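Local coordinates for protein Phikz039 (Pseudomonas phage phikz, PDB 3ZBQ) that belongs to the tubulin family as the phage tubulin-like protein PhuZ and holds guanosine-5'-diphosphate in a nucleotide pocket, at residues V100-G105 / S129-S134; I240-L245 / H277-G282. All coordinates share one frame; numbering follows the deposited sequence.

Interaction 1. Residues V100-G105 / S129-S134. With GDP (guanosine-5'-diphosphate), chain B.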
loop_
_atom_site.group_PDB
_atom_site.type_symbol
_atom_site.label_atom_id
_atom_site.label_comp_id
_atom_site.label_asym_id
_atom_site.label_seq_id
_atom_site.Cartn_x
_atom_site.Cartn_y
_atom_site.Cartn_z
ATOM N N VAL A 100 -5.296 1.111 -3.576
ATOM C CA VAL A 100 -5.387 0.114 -2.510
ATOM C C VAL A 100 -4.515 0.552 -1.330
ATOM O O VAL A 100 -3.324 0.841 -1.503
ATOM C CB VAL A 100 -4.931 -1.277 -3.024
ATOM C CG1 VAL A 100 -5.244 -2.372 -1.996
ATOM C CG2 VAL A 100 -5.604 -1.611 -4.343
ATOM N N VAL A 101 -5.091 0.557 -0.121
ATOM C CA VAL A 101 -4.452 1.165 1.050
ATOM C C VAL A 101 -4.326 0.167 2.185
ATOM O O VAL A 101 -5.325 -0.453 2.565
ATOM C CB VAL A 101 -5.269 2.374 1.564
ATOM C CG1 VAL A 101 -4.524 3.115 2.654
ATOM C CG2 VAL A 101 -5.595 3.321 0.399
ATOM N N TYR A 102 -3.110 0.013 2.723
ATOM C CA TYR A 102 -2.844 -1.007 3.761
ATOM C C TYR A 102 -1.463 -0.861 4.389
ATOM O O TYR A 102 -0.555 -0.265 3.806
ATOM C CB TYR A 102 -2.963 -2.419 3.158
ATOM C CG TYR A 102 -2.147 -2.602 1.887
ATOM C CD1 TYR A 102 -2.644 -2.187 0.657
ATOM C CD2 TYR A 102 -0.884 -3.195 1.919
ATOM C CE1 TYR A 102 -1.913 -2.342 -0.502
ATOM C CE2 TYR A 102 -0.140 -3.363 0.753
ATOM C CZ TYR A 102 -0.664 -2.933 -0.451
ATOM O OH TYR A 102 0.052 -3.078 -1.630
ATOM N N SER A 103 -1.295 -1.417 5.588
ATOM C CA SER A 103 0.011 -1.433 6.223
ATOM C C SER A 103 0.819 -2.621 5.714
ATOM O O SER A 103 0.256 -3.616 5.259
ATOM C CB SER A 103 -0.147 -1.548 7.736
ATOM O OG SER A 103 -0.807 -2.756 8.064
ATOM N N MET A 104 2.140 -2.525 5.817
ATOM C CA MET A 104 3.016 -3.635 5.465
ATOM C C MET A 104 3.347 -4.537 6.660
ATOM O O MET A 104 3.718 -5.700 6.484
ATOM C CB MET A 104 4.314 -3.091 4.877
ATOM C CG MET A 104 4.099 -2.363 3.571
ATOM S SD MET A 104 5.539 -1.383 3.074
ATOM C CE MET A 104 6.735 -2.670 2.737
ATOM N N GLY A 105 3.240 -3.996 7.862
ATOM C CA GLY A 105 3.689 -4.723 9.046
ATOM C C GLY A 105 2.624 -5.549 9.732
ATOM O O GLY A 105 2.906 -6.284 10.688
ATOM N N SER A 129 -0.792 1.519 -4.985
ATOM C CA SER A 129 -0.907 1.186 -3.566
ATOM C C SER A 129 -0.359 2.306 -2.706
ATOM O O SER A 129 0.705 2.871 -3.004
ATOM C CB SER A 129 -0.150 -0.104 -3.235
ATOM O OG SER A 129 -0.876 -1.239 -3.671
ATOM N N VAL A 130 -1.069 2.603 -1.622
ATOM C CA VAL A 130 -0.564 3.521 -0.608
ATOM C C VAL A 130 -0.323 2.681 0.650
ATOM O O VAL A 130 -1.253 2.086 1.196
ATOM C CB VAL A 130 -1.541 4.701 -0.357
ATOM C CG1 VAL A 130 -0.968 5.647 0.680
ATOM C CG2 VAL A 130 -1.794 5.471 -1.673
ATOM N N VAL A 131 0.943 2.572 1.052
ATOM C CA VAL A 131 1.347 1.582 2.058
ATOM C C VAL A 131 2.181 2.170 3.192
ATOM O O VAL A 131 2.773 3.242 3.048
ATOM C CB VAL A 131 2.104 0.397 1.399
ATOM C CG1 VAL A 131 1.273 -0.188 0.244
ATOM C CG2 VAL A 131 3.478 0.849 0.870
ATOM N N ILE A 132 2.219 1.456 4.324
ATOM C CA ILE A 132 2.916 1.909 5.535
ATOM C C ILE A 132 3.910 0.864 6.037
ATOM O O ILE A 132 3.523 -0.258 6.387
ATOM C CB ILE A 132 1.919 2.226 6.683
ATOM C CG1 ILE A 132 0.865 3.237 6.218
ATOM C CG2 ILE A 132 2.652 2.750 7.922
ATOM C CD1 ILE A 132 -0.357 3.329 7.125
ATOM N N GLY A 133 5.192 1.227 6.080
ATOM C CA GLY A 133 6.204 0.320 6.605
ATOM C C GLY A 133 6.351 0.475 8.110
ATOM O O GLY A 133 6.250 1.587 8.636
ATOM N N SER A 134 6.574 -0.631 8.816
ATOM C CA SER A 134 6.791 -0.561 10.263
ATOM C C SER A 134 7.725 -1.668 10.724
ATOM O O SER A 134 7.950 -2.653 10.013
ATOM C CB SER A 134 5.463 -0.592 11.039
ATOM O OG SER A 134 4.790 -1.838 10.903
HETATM P PB GDP B . -3.808 -5.539 9.856
HETATM O O1B GDP B . -5.221 -5.272 10.308
HETATM O O2B GDP B . -3.633 -5.142 8.404
HETATM O O3B GDP B . -3.417 -6.983 10.057
HETATM O O3A GDP B . -2.754 -4.676 10.711
HETATM P PA GDP B . -2.894 -3.122 11.100
HETATM O O1A GDP B . -4.076 -2.760 11.966
HETATM O O2A GDP B . -2.851 -2.271 9.848
HETATM O "O5'" GDP B . -1.563 -2.887 11.948
HETATM C "C5'" GDP B . -0.281 -3.204 11.419
HETATM C "C4'" GDP B . 0.659 -2.024 11.654
HETATM O "O4'" GDP B . 0.246 -0.921 10.847
HETATM C "C3'" GDP B . 0.640 -1.493 13.075
HETATM O "O3'" GDP B . 1.585 -2.211 13.885
HETATM C "C2'" GDP B . 1.025 -0.045 12.894
HETATM O "O2'" GDP B . 2.446 0.058 12.775
HETATM C "C1'" GDP B . 0.497 0.311 11.523
HETATM N N9 GDP B . -0.792 1.032 11.586
HETATM C C8 GDP B . -2.004 0.545 11.916
HETATM N N7 GDP B . -2.951 1.512 11.836
HETATM C C5 GDP B . -2.343 2.646 11.428
HETATM C C6 GDP B . -2.742 4.042 11.137
HETATM O O6 GDP B . -3.939 4.411 11.239
HETATM N N1 GDP B . -1.775 4.888 10.738
HETATM C C2 GDP B . -0.483 4.518 10.611
HETATM N N2 GDP B . 0.448 5.423 10.220
HETATM N N3 GDP B . -0.052 3.263 10.861
HETATM C C4 GDP B . -0.923 2.313 11.265
HETATM O O HOH W 1 2.928 -1.381 8.899
#
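The carbonyl oxygen of I132 takes two donors: M104 N at 2.7 Å, with an N-H...O angle of 166°, and a water that sits 2.8 Å from I132 O. The same water accepts from G105 N and bonds to S134 OG; it bridges these two residues at the ends of the strands, with a weak bond to O4' of the GDP ribose. Further back, Y102 and S129 meet at their tips. With CG of Y102 between the backbone N and the carbonyl carbon (chi1 51°), its ring leans toward the neighbouring strand on the shared face: OH is hydrogen-bonded to S129 OG at 2.9 Å, either hydroxyl able to donate, with S129 OG near the ring plane, while V131 CG1 sits over one face, 3.7 Å from the centroid, in a CH-pi contact. V131 CG2 turns instead to M104 SD. This is the beta-alpha-beta crossover of strand 97-103, helix 109-122 and strand 127-133, part of the tubulin-type nucleotide-binding fold. F151 of helix 138-158 touches Y102, M104 and V131. On the other face of the sheet, S103 OG donates to GDP O2A at 2.8 Å, and I132 CD1 approaches the guanine at C2, 3.7 Å away; A107 N, S108 N and G109 N also bind the nucleotide.

Interaction 2. Residues I240-L245 / H277-G282; sequences ISIASL and HFVING
I240 and S241 both present their backbone N-H to I280 O, at 2.7 Å from I240 N and 3.2 Å from S241 N, which makes a classic beta bulge near the N-terminal end of strand 239-246, opposite the end of antiparallel strand 275-281, in the tubulin-like C-terminal domain. I280 N answers with a bond to S241 O, and beyond the bulge the pairing is regular, A243 and F278 exchanging two backbone bonds. F278 CG, anti to its carbonyl carbon (chi1 -61°), puts the ring edge by A243 O, 3.4 Å from CD1, with L245 CD1 rather distant. A188, L189 and L192 of helix 175-192 touch F278 and complete its burial; W208 binds this pair of strands twice, its NE1 donating to F278 O and its O meeting S241 OG. The bulge end is looser. I240, partly exposed, reaches across with CD1 to G282 N at 3.5 Å, and G282 too is partly open to solvent. N281 ND2 bonds L237 O, and its OD1 bonds H225 NE2. Side chains pack closer on the remaining face, where I242 CD1 lies alongside V279, 3.7 Å from CG2, and its neighbour H277 runs the same way. The H277 ring meets S244 with its edge: S244 OG sits in the imidazole plane, 2.7 Å from ND1, in a hydrogen bond that either end could donate.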
loop_
_atom_site.group_PDB
_atom_site.type_symbol
_atom_site.label_atom_id
_atom_site.label_comp_id
_atom_site.label_asym_id
_atom_site.label_seq_id
_atom_site.Cartn_x
_atom_site.Cartn_y
_atom_site.Cartn_z
ATOM N N ILE A 240 11.034 7.393 -14.096
ATOM C CA ILE A 240 10.589 6.562 -15.216
ATOM C C ILE A 240 9.376 7.163 -15.929
ATOM O O ILE A 240 9.364 7.323 -17.154
ATOM C CB ILE A 240 10.243 5.139 -14.735
ATOM C CG1 ILE A 240 11.496 4.460 -14.163
ATOM C CG2 ILE A 240 9.614 4.316 -15.867
ATOM C CD1 ILE A 240 11.208 3.213 -13.303
ATOM N N SER A 241 8.358 7.511 -15.151
ATOM C CA SER A 241 7.080 7.954 -15.702
ATOM C C SER A 241 6.495 9.066 -14.839
ATOM O O SER A 241 6.386 8.927 -13.618
ATOM C CB SER A 241 6.107 6.775 -15.788
ATOM O OG SER A 241 4.942 7.109 -16.519
ATOM N N ILE A 242 6.128 10.179 -15.470
ATOM C CA ILE A 242 5.616 11.313 -14.714
ATOM C C ILE A 242 4.291 11.807 -15.266
ATOM O O ILE A 242 4.127 11.956 -16.486
ATOM C CB ILE A 242 6.641 12.474 -14.629
ATOM C CG1 ILE A 242 6.070 13.617 -13.794
ATOM C CG2 ILE A 242 7.020 12.978 -16.022
ATOM C CD1 ILE A 242 7.085 14.702 -13.452
ATOM N N ALA A 243 3.344 12.043 -14.363
ATOM C CA ALA A 243 2.093 12.718 -14.705
ATOM C C ALA A 243 2.051 14.064 -13.997
ATOM O O ALA A 243 2.187 14.129 -12.782
ATOM C CB ALA A 243 0.898 11.886 -14.296
ATOM N N SER A 244 1.837 15.134 -14.752
ATOM C CA SER A 244 1.842 16.468 -14.167
ATOM C C SER A 244 0.517 17.194 -14.401
ATOM O O SER A 244 -0.056 17.118 -15.488
ATOM C CB SER A 244 2.997 17.298 -14.735
ATOM O OG SER A 244 4.256 16.706 -14.467
ATOM N N LEU A 245 0.045 17.902 -13.376
ATOM C CA LEU A 245 -1.105 18.792 -13.509
ATOM C C LEU A 245 -0.682 20.242 -13.312
ATOM O O LEU A 245 0.036 20.550 -12.366
ATOM C CB LEU A 245 -2.169 18.446 -12.473
ATOM C CG LEU A 245 -2.888 17.118 -12.673
ATOM C CD1 LEU A 245 -3.872 16.851 -11.530
ATOM C CD2 LEU A 245 -3.621 17.149 -13.993
ATOM N N HIS A 277 2.862 16.857 -9.270
ATOM C CA HIS A 277 3.554 15.864 -10.076
ATOM C C HIS A 277 3.482 14.503 -9.425
ATOM O O HIS A 277 3.634 14.364 -8.212
ATOM C CB HIS A 277 5.015 16.255 -10.284
ATOM C CG HIS A 277 5.185 17.633 -10.836
ATOM N ND1 HIS A 277 4.999 17.923 -12.171
ATOM C CD2 HIS A 277 5.474 18.808 -10.228
ATOM C CE1 HIS A 277 5.187 19.217 -12.365
ATOM N NE2 HIS A 277 5.482 19.774 -11.203
ATOM N N PHE A 278 3.249 13.492 -10.247
ATOM C CA PHE A 278 3.117 12.146 -9.740
ATOM C C PHE A 278 4.218 11.360 -10.411
ATOM O O PHE A 278 4.095 10.973 -11.569
ATOM C CB PHE A 278 1.719 11.624 -10.060
ATOM C CG PHE A 278 0.625 12.446 -9.426
ATOM C CD1 PHE A 278 0.196 13.635 -10.016
ATOM C CD2 PHE A 278 0.049 12.050 -8.222
ATOM C CE1 PHE A 278 -0.807 14.413 -9.422
ATOM C CE2 PHE A 278 -0.952 12.829 -7.622
ATOM C CZ PHE A 278 -1.375 14.003 -8.222
ATOM N N VAL A 279 5.320 11.178 -9.688
ATOM C CA VAL A 279 6.563 10.727 -10.304
ATOM C C VAL A 279 6.858 9.296 -9.924
ATOM O O VAL A 279 7.008 8.994 -8.745
ATOM C CB VAL A 279 7.761 11.601 -9.873
ATOM C CG1 VAL A 279 9.010 11.203 -10.663
ATOM C CG2 VAL A 279 7.451 13.073 -10.096
ATOM N N ILE A 280 6.950 8.425 -10.925
ATOM C CA ILE A 280 7.268 7.018 -10.698
ATOM C C ILE A 280 8.746 6.766 -11.011
ATOM O O ILE A 280 9.217 7.090 -12.095
ATOM C CB ILE A 280 6.390 6.089 -11.576
ATOM C CG1 ILE A 280 4.910 6.240 -11.208
ATOM C CG2 ILE A 280 6.796 4.633 -11.418
ATOM C CD1 ILE A 280 3.962 5.472 -12.126
ATOM N N ASN A 281 9.482 6.215 -10.051
ATOM C CA ASN A 281 10.847 5.751 -10.320
ATOM C C ASN A 281 11.064 4.353 -9.745
ATOM O O ASN A 281 10.182 3.807 -9.092
ATOM C CB ASN A 281 11.903 6.751 -9.805
ATOM C CG ASN A 281 12.128 6.668 -8.293
ATOM O OD1 ASN A 281 11.303 6.127 -7.548
ATOM N ND2 ASN A 281 13.246 7.231 -7.833
ATOM N N GLY A 282 12.225 3.766 -9.991
ATOM C CA GLY A 282 12.485 2.433 -9.487
ATOM C C GLY A 282 13.522 2.444 -8.394
ATOM O O GLY A 282 13.488 1.615 -7.470
#

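In the fold
Both contacts belong to one mixed sheet, but at different depths. Interaction 1 is parallel, about 4 Å from the centre of the chain, and every residue in it is buried; interaction 2 is antiparallel, its centre about 17 Å out, and reaches partly exposed residues at one end. Their centres are about 20 Å apart and their nearest atoms about 9 Å, so they do not touch. Different turns of helix 175-192 pack on both, I182 and L186 meeting V101, V130 and I132 of interaction 1. The polar chemistry follows position, nucleotide and water gathering at the strand ends of 100-105 / 129-134, whereas 240-245 / 277-282 relies on protein partners such as W208.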